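Local structure of Sn-glycerol-3-phosphate ABC transporter substrate-binding protein UspB (Mycobacterium tuberculosis, 4MFI) at residues R103-F106 with H107-S111; A162-Q166 with A167-D171; W208-Q211 with G212-A216. The protein probably binds glycerophosphocholine outside the cell and delivers it to an ATP-binding cassette importer, as the substrate-binding subunit of that transporter. All blocks are in the same frame, centred on the assembly; numbering follows the deposited sequence.

How the interactions relate
All three interactions are local, each within one unbroken piece of chain, so none closes a long loop; they follow in series without nesting or crossing. Interaction 1 comes first, along helix 104-110, which starts shortly after strand 97-101 of the mixed sheet. Interaction 2 ends helix 161-166, directly after the long strand 144-160, and begins the loop to helix 177-191. Interaction 3 joins helix 206-209 to helix 211-216, and Pro213 touches Trp177 of helix 177-191. The centres of interactions 1 and 2 are about 45 Å apart, on opposite sides of the chain's centre. Interaction 3 has its centre about 23 Å from that of interaction 1 and about 24 Å from that of interaction 2.

Interaction 1 of 3, residues R103-F106 with H107-S111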
ATOM      1  N   ARG A 103      -5.355  -6.364  -2.652  1.00  5.49           N
ATOM      2  CA  ARG A 103      -5.479  -7.803  -2.874  1.00  7.07           C
ATOM      3  C   ARG A 103      -6.869  -8.151  -3.381  1.00  6.87           C
ATOM      4  O   ARG A 103      -7.040  -9.011  -4.242  1.00  9.63           O
ATOM      5  CB  ARG A 103      -5.212  -8.567  -1.573  1.00  6.96           C
ATOM      6  CG  ARG A 103      -3.874  -8.240  -0.924  1.00  8.51           C
ATOM      7  CD  ARG A 103      -3.889  -8.533   0.570  1.00  9.04           C
ATOM      8  NE  ARG A 103      -5.054  -7.919   1.209  1.00  8.10           N
ATOM      9  CZ  ARG A 103      -5.710  -8.430   2.246  1.00  7.83           C
ATOM     10  NH1 ARG A 103      -5.308  -9.573   2.805  1.00  8.99           N
ATOM     11  NH2 ARG A 103      -6.776  -7.797   2.726  1.00 10.36           N
ATOM     12  N   TRP A 104      -7.874  -7.477  -2.846  1.00  6.30           N
ATOM     13  CA  TRP A 104      -9.244  -7.830  -3.181  1.00  5.37           C
ATOM     14  C   TRP A 104      -9.681  -7.383  -4.574  1.00  5.93           C
ATOM     15  O   TRP A 104     -10.532  -8.031  -5.181  1.00  7.38           O
ATOM     16  CB  TRP A 104     -10.210  -7.286  -2.133  1.00  6.85           C
ATOM     17  CG  TRP A 104     -10.280  -8.098  -0.868  1.00  6.19           C
ATOM     18  CD1 TRP A 104      -9.782  -7.757   0.363  1.00  6.83           C
ATOM     19  CD2 TRP A 104     -10.894  -9.382  -0.707  1.00  6.95           C
ATOM     20  NE1 TRP A 104     -10.052  -8.753   1.276  1.00  7.93           N
ATOM     21  CE2 TRP A 104     -10.739  -9.757   0.646  1.00  7.17           C
ATOM     22  CE3 TRP A 104     -11.568 -10.248  -1.573  1.00  7.96           C
ATOM     23  CZ2 TRP A 104     -11.231 -10.959   1.148  1.00  7.74           C
ATOM     24  CZ3 TRP A 104     -12.059 -11.441  -1.074  1.00  9.06           C
ATOM     25  CH2 TRP A 104     -11.883 -11.789   0.275  1.00  8.68           C
ATOM     26  N   TRP A 105      -9.126  -6.290  -5.093  1.00  6.05           N
ATOM     27  CA  TRP A 105      -9.621  -5.814  -6.385  1.00  6.63           C
ATOM     28  C   TRP A 105      -9.431  -6.867  -7.481  1.00  6.18           C
ATOM     29  O   TRP A 105     -10.341  -7.091  -8.283  1.00  7.06           O
ATOM     30  CB  TRP A 105      -9.040  -4.443  -6.779  1.00  5.95           C
ATOM     31  CG  TRP A 105      -7.665  -4.489  -7.389  1.00  4.29           C
ATOM     32  CD1 TRP A 105      -6.485  -4.207  -6.762  1.00  5.91           C
ATOM     33  CD2 TRP A 105      -7.331  -4.814  -8.748  1.00  4.67           C
ATOM     34  NE1 TRP A 105      -5.440  -4.344  -7.642  1.00  5.54           N
ATOM     35  CE2 TRP A 105      -5.930  -4.716  -8.868  1.00  5.75           C
ATOM     36  CE3 TRP A 105      -8.082  -5.181  -9.874  1.00  5.93           C
ATOM     37  CZ2 TRP A 105      -5.259  -4.980 -10.063  1.00  5.98           C
ATOM     38  CZ3 TRP A 105      -7.414  -5.442 -11.070  1.00  6.61           C
ATOM     39  CH2 TRP A 105      -6.015  -5.339 -11.153  1.00  6.50           C
ATOM     40  N   PHE A 106      -8.279  -7.542  -7.494  1.00  6.00           N
ATOM     41  CA  PHE A 106      -8.025  -8.523  -8.550  1.00  5.42           C
ATOM     42  C   PHE A 106      -8.910  -9.748  -8.372  1.00  6.21           C
ATOM     43  O   PHE A 106      -9.376 -10.326  -9.353  1.00  7.21           O
ATOM     44  CB  PHE A 106      -6.554  -8.937  -8.613  1.00  7.42           C
ATOM     45  CG  PHE A 106      -6.254  -9.933  -9.706  1.00  7.62           C
ATOM     46  CD1 PHE A 106      -6.058  -9.510 -11.012  1.00  9.73           C
ATOM     47  CD2 PHE A 106      -6.170 -11.292  -9.427  1.00  8.85           C
ATOM     48  CE1 PHE A 106      -5.782 -10.423 -12.024  1.00  9.67           C
ATOM     49  CE2 PHE A 106      -5.900 -12.208 -10.435  1.00 10.53           C
ATOM     50  CZ  PHE A 106      -5.706 -11.774 -11.734  1.00 10.58           C
ATOM     51  N   HIS A 107      -9.129 -10.155  -7.123  1.00  6.47           N
ATOM     52  CA  HIS A 107     -10.043 -11.254  -6.850  1.00  6.30           C
ATOM     53  C   HIS A 107     -11.389 -11.026  -7.533  1.00  7.56           C
ATOM     54  O   HIS A 107     -11.931 -11.911  -8.206  1.00  8.54           O
ATOM     55  CB  HIS A 107     -10.248 -11.422  -5.351  1.00  7.28           C
ATOM     56  CG  HIS A 107     -11.358 -12.353  -5.012  1.00  7.41           C
ATOM     57  ND1 HIS A 107     -11.209 -13.724  -5.018  1.00  9.66           N
ATOM     58  CD2 HIS A 107     -12.653 -12.113  -4.691  1.00  8.21           C
ATOM     59  CE1 HIS A 107     -12.359 -14.286  -4.696  1.00 10.18           C
ATOM     60  NE2 HIS A 107     -13.253 -13.332  -4.499  1.00 10.39           N
ATOM     61  N   PHE A 108     -11.927  -9.822  -7.381  1.00  7.60           N
ATOM     62  CA  PHE A 108     -13.201  -9.506  -8.012  1.00  7.39           C
ATOM     63  C   PHE A 108     -13.097  -9.266  -9.521  1.00  7.29           C
ATOM     64  O   PHE A 108     -13.978  -9.685 -10.271  1.00  9.01           O
ATOM     65  CB  PHE A 108     -13.867  -8.331  -7.296  1.00  6.94           C
ATOM     66  CG  PHE A 108     -14.334  -8.672  -5.913  1.00  6.78           C
ATOM     67  CD1 PHE A 108     -15.355  -9.594  -5.724  1.00  8.34           C
ATOM     68  CD2 PHE A 108     -13.744  -8.093  -4.797  1.00  7.81           C
ATOM     69  CE1 PHE A 108     -15.795  -9.920  -4.449  1.00  8.84           C
ATOM     70  CE2 PHE A 108     -14.176  -8.418  -3.513  1.00  8.45           C
ATOM     71  CZ  PHE A 108     -15.202  -9.335  -3.341  1.00  7.66           C
ATOM     72  N   ALA A 109     -12.034  -8.600  -9.969  1.00  7.15           N
ATOM     73  CA  ALA A 109     -11.846  -8.367 -11.400  1.00  8.10           C
ATOM     74  C   ALA A 109     -11.764  -9.687 -12.164  1.00  8.78           C
ATOM     75  O   ALA A 109     -12.396  -9.849 -13.212  1.00  9.97           O
ATOM     76  CB  ALA A 109     -10.601  -7.536 -11.656  1.00  8.14           C
ATOM     77  N   LEU A 110     -10.992 -10.632 -11.631  1.00  8.26           N
ATOM     78  CA  LEU A 110     -10.834 -11.935 -12.275  1.00  9.12           C
ATOM     79  C   LEU A 110     -12.161 -12.681 -12.368  1.00 11.05           C
ATOM     80  O   LEU A 110     -12.408 -13.417 -13.333  1.00 13.51           O
ATOM     81  CB  LEU A 110      -9.813 -12.783 -11.512  1.00 10.22           C
ATOM     82  CG  LEU A 110      -9.518 -14.164 -12.097  1.00 10.64           C
ATOM     83  CD1 LEU A 110      -8.877 -14.024 -13.458  1.00 14.16           C
ATOM     84  CD2 LEU A 110      -8.622 -14.956 -11.168  1.00 12.85           C
ATOM     85  N   SER A 111     -13.024 -12.480 -11.375  1.00 11.97           N
ATOM     86  CA  SER A 111     -14.323 -13.151 -11.351  1.00 13.42           C
ATOM     87  C   SER A 111     -15.340 -12.528 -12.310  1.00 14.42           C
ATOM     88  O   SER A 111     -16.436 -13.062 -12.491  1.00 16.98           O
ATOM     89  CB  SER A 111     -14.891 -13.198  -9.926  1.00 16.18           C
ATOM     90  OG  SER A 111     -15.315 -11.926  -9.484  1.00 19.80           O
TER
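His107 presents a face of its imidazole to the edge of the Trp104 indole, a T-shaped pair with planes at 89° and ring centroids 5.3 Å apart. Between the two rings the nearest approach is Trp104 CZ3 to His107 CD2, 3.7 Å. The His107 CG is turned away from its backbone N (chi1 169°), which carries the imidazole alongside the indole, both side chains pointing the same way. Phe108 completes an aromatic cluster with this pair. Its CE2 comes within 3.7 Å of Trp104 CE3, but the planes, 25° apart, are slid so far that the rings barely overlap. Within 107-111, His107 CD2 lies over the centre of one face of the Phe108 ring. The backbone repeats the i to i+4 pattern of an alpha-helix: Phe108 N donates to Trp104 O at 3.2 Å, and Ala109 N to Trp105 O at 2.8 Å. Ala109 CB also meets Trp105 CZ3, at 3.9 Å. One turn after Phe106, Leu110 N donates to Phe106 O at 2.8 Å, and Leu110 CB lies over one face of the Phe106 ring, toward its rim. Around helix 104-110, Trp104 NE1 donates to Asp79 OD1 of helix 78-88, on which Trp104 and Phe108 also pack; Trp105 and Phe108 reach Leu100 of strand 97-101, and Trp105 and Ala109 touch Tyr146 of strand 144-160.

Interaction 2 of 3, residues A162-Q166 with A167-D171; sequences AAWQQ and AGLPD
Leu169 lays its CD1 methyl over one face of the Trp164 indole, 3.8 Å from the centroid of the five-membered ring and only 7° off the ring normal, which identifies a well-centred CH-pi contact. The CB of Leu169 approaches nearer the rim, 3.7 Å from Trp164 CD1. With Leu169 CG set beside the backbone N and CD1 continuing the chain in extended form, the methyl is carried across the pyrrole part of the indole. A different approach is made by Pro170 O, which sits at the ring edge near its plane, 3.2 Å from Trp164 CD1. The indole NE1 is satisfied by the carbonyl of Arg172, just beyond the segment.

The backbone that brings Leu169 back over the tryptophan is a Schellman motif, the C-terminal cap of helix 161-166. Ala167 N still makes a helical bond to Ala163 O, at 2.9 Å. Gly168 then leaves the helix with positive phi (72°), a conformation that favours glycine. Two bonds return to the last turn: Leu169 N to Trp164 O at 3.0 Å, and Gly168 N to Gln165 O at 3.1 Å. The latter donor stands well above the carbonyl plane, 69° out of it.

Trp164 and Ala167 both touch Leu187 of helix 177-191, while Leu169 packs on Trp183 of the same helix. Farther along the loop, Asp171 forms a salt bridge with Lys161 and accepts a hydrogen bond from Tyr159.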
ATOM      1  N   ALA A 162      18.630  10.914  17.535  1.00  8.11           N
ATOM      2  CA  ALA A 162      19.565  10.805  18.650  1.00  9.30           C
ATOM      3  C   ALA A 162      20.436   9.561  18.501  1.00  9.36           C
ATOM      4  O   ALA A 162      21.640   9.609  18.756  1.00 10.35           O
ATOM      5  CB  ALA A 162      18.835  10.797  19.983  1.00 11.24           C
ATOM      6  N   ALA A 163      19.834   8.450  18.081  1.00  7.20           N
ATOM      7  CA  ALA A 163      20.590   7.221  17.862  1.00  6.14           C
ATOM      8  C   ALA A 163      21.569   7.408  16.705  1.00  5.81           C
ATOM      9  O   ALA A 163      22.729   7.003  16.794  1.00  7.66           O
ATOM     10  CB  ALA A 163      19.646   6.041  17.591  1.00  7.14           C
ATOM     11  N   TRP A 164      21.097   8.020  15.616  1.00  5.70           N
ATOM     12  CA  TRP A 164      21.939   8.295  14.453  1.00  6.43           C
ATOM     13  C   TRP A 164      23.156   9.122  14.858  1.00  7.47           C
ATOM     14  O   TRP A 164      24.283   8.828  14.450  1.00  8.18           O
ATOM     15  CB  TRP A 164      21.124   9.039  13.387  1.00  6.80           C
ATOM     16  CG  TRP A 164      20.763   8.225  12.162  1.00  6.04           C
ATOM     17  CD1 TRP A 164      21.049   8.545  10.865  1.00  6.26           C
ATOM     18  CD2 TRP A 164      20.058   6.965  12.118  1.00  6.52           C
ATOM     19  NE1 TRP A 164      20.572   7.568  10.018  1.00  5.39           N
ATOM     20  CE2 TRP A 164      19.954   6.594  10.759  1.00  5.22           C
ATOM     21  CE3 TRP A 164      19.501   6.122  13.090  1.00  6.53           C
ATOM     22  CZ2 TRP A 164      19.331   5.409  10.348  1.00  5.34           C
ATOM     23  CZ3 TRP A 164      18.875   4.949  12.681  1.00  5.31           C
ATOM     24  CH2 TRP A 164      18.802   4.600  11.324  1.00  5.39           C
ATOM     25  N   GLN A 165      22.926  10.151  15.670  1.00  7.47           N
ATOM     26  CA  GLN A 165      24.002  11.035  16.108  1.00  9.98           C
ATOM     27  C   GLN A 165      25.017  10.297  16.976  1.00  9.10           C
ATOM     28  O   GLN A 165      26.229  10.454  16.792  1.00 11.17           O
ATOM     29  CB  GLN A 165      23.432  12.228  16.868  1.00 13.36           C
ATOM     30  CG  GLN A 165      22.702  13.222  15.992  1.00 19.49           C
ATOM     31  CD  GLN A 165      22.093  14.354  16.795  1.00 25.64           C
ATOM     32  OE1 GLN A 165      22.504  14.620  17.931  1.00 30.70           O
ATOM     33  NE2 GLN A 165      21.105  15.027  16.215  1.00 29.55           N
ATOM     34  N   GLN A 166      24.525   9.480  17.905  1.00  9.76           N
ATOM     35  CA  GLN A 166      25.417   8.741  18.796  1.00 10.41           C
ATOM     36  C   GLN A 166      26.245   7.719  18.026  1.00  8.69           C
ATOM     37  O   GLN A 166      27.399   7.440  18.379  1.00 10.82           O
ATOM     38  CB  GLN A 166      24.638   8.063  19.929  1.00 11.48           C
ATOM     39  CG  GLN A 166      24.153   9.031  20.997  1.00 13.52           C
ATOM     40  CD  GLN A 166      25.295   9.806  21.643  1.00 20.76           C
ATOM     41  OE1 GLN A 166      26.394   9.278  21.832  1.00 24.05           O
ATOM     42  NE2 GLN A 166      25.039  11.069  21.982  1.00 22.92           N
ATOM     43  N   ALA A 167      25.653   7.168  16.969  1.00  7.67           N
ATOM     44  CA  ALA A 167      26.333   6.190  16.130  1.00  8.02           C
ATOM     45  C   ALA A 167      27.261   6.838  15.090  1.00  9.65           C
ATOM     46  O   ALA A 167      27.930   6.134  14.323  1.00 12.18           O
ATOM     47  CB  ALA A 167      25.314   5.283  15.454  1.00  8.83           C
ATOM     48  N   GLY A 168      27.296   8.173  15.051  1.00  8.29           N
ATOM     49  CA  GLY A 168      28.166   8.883  14.121  1.00  9.73           C
ATOM     50  C   GLY A 168      27.733   8.813  12.663  1.00  9.69           C
ATOM     51  O   GLY A 168      28.548   8.942  11.747  1.00 13.09           O
ATOM     52  N   LEU A 169      26.441   8.630  12.445  1.00  8.66           N
ATOM     53  CA  LEU A 169      25.902   8.498  11.101  1.00  7.47           C
ATOM     54  C   LEU A 169      25.553   9.856  10.504  1.00  8.00           C
ATOM     55  O   LEU A 169      25.239  10.800  11.237  1.00  9.92           O
ATOM     56  CB  LEU A 169      24.660   7.606  11.134  1.00  7.30           C
ATOM     57  CG  LEU A 169      24.856   6.223  11.754  1.00  6.89           C
ATOM     58  CD1 LEU A 169      23.546   5.447  11.721  1.00  7.53           C
ATOM     59  CD2 LEU A 169      25.976   5.451  11.047  1.00  8.47           C
ATOM     60  N   PRO A 170      25.601   9.966   9.168  1.00  8.50           N
ATOM     61  CA  PRO A 170      25.096  11.191   8.536  1.00  8.17           C
ATOM     62  C   PRO A 170      23.583  11.290   8.730  1.00  8.17           C
ATOM     63  O   PRO A 170      22.920  10.257   8.918  1.00  8.68           O
ATOM     64  CB  PRO A 170      25.435  10.986   7.059  1.00  9.52           C
ATOM     65  CG  PRO A 170      25.451   9.490   6.885  1.00  9.70           C
ATOM     66  CD  PRO A 170      26.007   8.951   8.175  1.00  9.06           C
ATOM     67  N   ASP A 171      23.044  12.507   8.700  1.00 11.01           N
ATOM     68  CA  ASP A 171      21.619  12.710   8.956  1.00 10.13           C
ATOM     69  C   ASP A 171      20.793  12.419   7.703  1.00  9.21           C
ATOM     70  O   ASP A 171      20.319  13.329   7.014  1.00 11.41           O
ATOM     71  CB  ASP A 171      21.351  14.122   9.474  1.00 11.87           C
ATOM     72  CG  ASP A 171      19.898  14.338   9.855  1.00 12.98           C
ATOM     73  OD1 ASP A 171      19.175  13.337  10.068  1.00 12.36           O
ATOM     74  OD2 ASP A 171      19.478  15.509   9.946  1.00 17.44           O
TER

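Interaction 3 of 3, residues W208-Q211 with G212-A216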
ATOM      1  N   TRP A 208       4.609  -7.044   2.853  1.00  3.57           N
ATOM      2  CA  TRP A 208       4.551  -5.742   2.198  1.00  3.44           C
ATOM      3  C   TRP A 208       5.863  -4.979   2.329  1.00  4.80           C
ATOM      4  O   TRP A 208       6.408  -4.506   1.330  1.00  6.75           O
ATOM      5  CB  TRP A 208       3.401  -4.920   2.779  1.00  3.54           C
ATOM      6  CG  TRP A 208       3.080  -3.659   2.036  1.00  3.64           C
ATOM      7  CD1 TRP A 208       2.732  -3.540   0.716  1.00  4.09           C
ATOM      8  CD2 TRP A 208       3.010  -2.339   2.589  1.00  3.85           C
ATOM      9  NE1 TRP A 208       2.468  -2.224   0.413  1.00  4.50           N
ATOM     10  CE2 TRP A 208       2.629  -1.468   1.548  1.00  4.53           C
ATOM     11  CE3 TRP A 208       3.239  -1.806   3.868  1.00  5.30           C
ATOM     12  CZ2 TRP A 208       2.456  -0.096   1.746  1.00  5.30           C
ATOM     13  CZ3 TRP A 208       3.078  -0.443   4.062  1.00  5.43           C
ATOM     14  CH2 TRP A 208       2.688   0.398   3.007  1.00  5.43           C
ATOM     15  N   THR A 209       6.371  -4.858   3.554  1.00  4.25           N
ATOM     16  CA  THR A 209       7.570  -4.052   3.781  1.00  4.98           C
ATOM     17  C   THR A 209       8.853  -4.722   3.296  1.00  6.62           C
ATOM     18  O   THR A 209       9.798  -4.027   2.918  1.00 11.16           O
ATOM     19  CB  THR A 209       7.745  -3.627   5.252  1.00  5.63           C
ATOM     20  OG1 THR A 209       7.907  -4.790   6.068  1.00  6.94           O
ATOM     21  CG2 THR A 209       6.552  -2.802   5.739  1.00  7.90           C
ATOM     22  N   PHE A 210       8.908  -6.049   3.293  1.00  5.17           N
ATOM     23  CA  PHE A 210      10.100  -6.759   2.809  1.00  4.10           C
ATOM     24  C   PHE A 210      10.212  -6.701   1.292  1.00  3.98           C
ATOM     25  O   PHE A 210      11.280  -6.934   0.729  1.00  4.17           O
ATOM     26  CB  PHE A 210      10.082  -8.222   3.285  1.00  5.98           C
ATOM     27  CG  PHE A 210      11.230  -9.056   2.767  1.00  6.64           C
ATOM     28  CD1 PHE A 210      12.502  -8.927   3.304  1.00  8.84           C
ATOM     29  CD2 PHE A 210      11.024  -9.985   1.748  1.00  7.73           C
ATOM     30  CE1 PHE A 210      13.554  -9.698   2.824  1.00  9.46           C
ATOM     31  CE2 PHE A 210      12.071 -10.759   1.267  1.00  8.23           C
ATOM     32  CZ  PHE A 210      13.338 -10.615   1.806  1.00  9.01           C
ATOM     33  N   GLN A 211       9.105  -6.392   0.625  1.00  4.88           N
ATOM     34  CA  GLN A 211       9.088  -6.351  -0.824  1.00  6.88           C
ATOM     35  C   GLN A 211      10.156  -5.408  -1.360  1.00  7.50           C
ATOM     36  O   GLN A 211      10.814  -5.698  -2.363  1.00  9.33           O
ATOM     37  CB  GLN A 211       7.714  -5.880  -1.289  1.00 10.34           C
ATOM     38  CG  GLN A 211       7.082  -6.817  -2.255  1.00 11.16           C
ATOM     39  CD  GLN A 211       5.685  -6.423  -2.689  1.00  7.49           C
ATOM     40  OE1 GLN A 211       5.234  -6.853  -3.746  1.00  7.82           O
ATOM     41  NE2 GLN A 211       4.983  -5.627  -1.870  1.00  6.93           N
ATOM     42  N   GLY A 212      10.332  -4.284  -0.671  1.00  8.55           N
ATOM     43  CA  GLY A 212      11.305  -3.288  -1.073  1.00 11.05           C
ATOM     44  C   GLY A 212      12.740  -3.780  -1.035  1.00  9.88           C
ATOM     45  O   GLY A 212      13.423  -3.751  -2.063  1.00  9.21           O
ATOM     46  N   PRO A 213      13.223  -4.209   0.144  1.00  9.36           N
ATOM     47  CA  PRO A 213      14.591  -4.728   0.182  1.00  8.86           C
ATOM     48  C   PRO A 213      14.790  -5.914  -0.741  1.00  7.07           C
ATOM     49  O   PRO A 213      15.853  -6.013  -1.342  1.00  7.36           O
ATOM     50  CB  PRO A 213      14.799  -5.123   1.655  1.00 11.28           C
ATOM     51  CG  PRO A 213      13.479  -4.988   2.306  1.00 14.04           C
ATOM     52  CD  PRO A 213      12.689  -4.000   1.501  1.00 11.52           C
ATOM     53  N   ASN A 214      13.788  -6.774  -0.883  1.00  4.76           N
ATOM     54  CA  ASN A 214      13.898  -7.878  -1.820  1.00  4.47           C
ATOM     55  C   ASN A 214      14.201  -7.349  -3.231  1.00  5.42           C
ATOM     56  O   ASN A 214      15.194  -7.741  -3.855  1.00  5.21           O
ATOM     57  CB  ASN A 214      12.595  -8.690  -1.777  1.00  5.16           C
ATOM     58  CG  ASN A 214      12.718 -10.055  -2.417  1.00  5.14           C
ATOM     59  OD1 ASN A 214      13.812 -10.616  -2.560  1.00  6.64           O
ATOM     60  ND2 ASN A 214      11.573 -10.614  -2.786  1.00  5.58           N
ATOM     61  N   TRP A 215      13.374  -6.428  -3.718  1.00  5.39           N
ATOM     62  CA  TRP A 215      13.612  -5.799  -5.016  1.00  4.12           C
ATOM     63  C   TRP A 215      14.983  -5.108  -5.098  1.00  4.33           C
ATOM     64  O   TRP A 215      15.652  -5.172  -6.133  1.00  6.19           O
ATOM     65  CB  TRP A 215      12.530  -4.762  -5.301  1.00  5.07           C
ATOM     66  CG  TRP A 215      11.168  -5.321  -5.593  1.00  4.59           C
ATOM     67  CD1 TRP A 215      10.859  -6.557  -6.106  1.00  4.77           C
ATOM     68  CD2 TRP A 215       9.926  -4.642  -5.400  1.00  4.17           C
ATOM     69  NE1 TRP A 215       9.491  -6.676  -6.243  1.00  4.80           N
ATOM     70  CE2 TRP A 215       8.900  -5.511  -5.822  1.00  4.49           C
ATOM     71  CE3 TRP A 215       9.581  -3.373  -4.914  1.00  5.68           C
ATOM     72  CZ2 TRP A 215       7.555  -5.153  -5.766  1.00  6.19           C
ATOM     73  CZ3 TRP A 215       8.249  -3.019  -4.862  1.00  6.82           C
ATOM     74  CH2 TRP A 215       7.253  -3.902  -5.290  1.00  5.55           C
ATOM     75  N   ALA A 216      15.379  -4.422  -4.026  1.00  4.59           N
ATOM     76  CA  ALA A 216      16.645  -3.695  -4.012  1.00  5.35           C
ATOM     77  C   ALA A 216      17.839  -4.624  -4.222  1.00  5.39           C
ATOM     78  O   ALA A 216      18.867  -4.221  -4.780  1.00  6.10           O
ATOM     79  CB  ALA A 216      16.795  -2.924  -2.705  1.00  6.21           C
TER
HETATM   80  O   HOH W   1       8.672  -2.682   0.991  1.00 13.68           O
HETATM   81  O   HOH W   2       9.617  -8.568  -3.592  1.00  6.62           O
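Gln211 runs alongside Trp215, one turn later, in a buried junction between helix 206-209 and helix 211-216 of this periplasmic-binding-protein fold. Backbone hydrogen bonds of the i to i+4 type carry the turn: Asn214 N donates to Phe210 O and Trp215 N to Gln211 O, both at 3.0 Å, with N-H...O angles of 166° and 171°. Pro213 has no N-H to offer, and its CD instead lies 3.2 Å from Thr209 O.

Among the apolar contacts, Gln211 CG lies over a face of the Trp215 six-membered ring, 4.3 Å from its centroid, a CH-pi approach. Phe210 CE2 meets Asn214 CB at 3.7 Å; a chi1 of 177° swings the Phe210 ring clear of its own N and brings it against Asn214. The polar ends have partners elsewhere: Asp382 bonds both Gln211 OE1, through its backbone N, and Trp215 NE1, through OD1, while Gln381 receives Gln211 NE2.

Two waters add further bonds. Water 2 joins two residues of helix 211-216, accepting from Asn214 ND2 and donating weakly to Gln211 O. Water 1 spans the junction: it donates to Trp208 O and Thr209 O and accepts from Gly212 N at 2.8 Å.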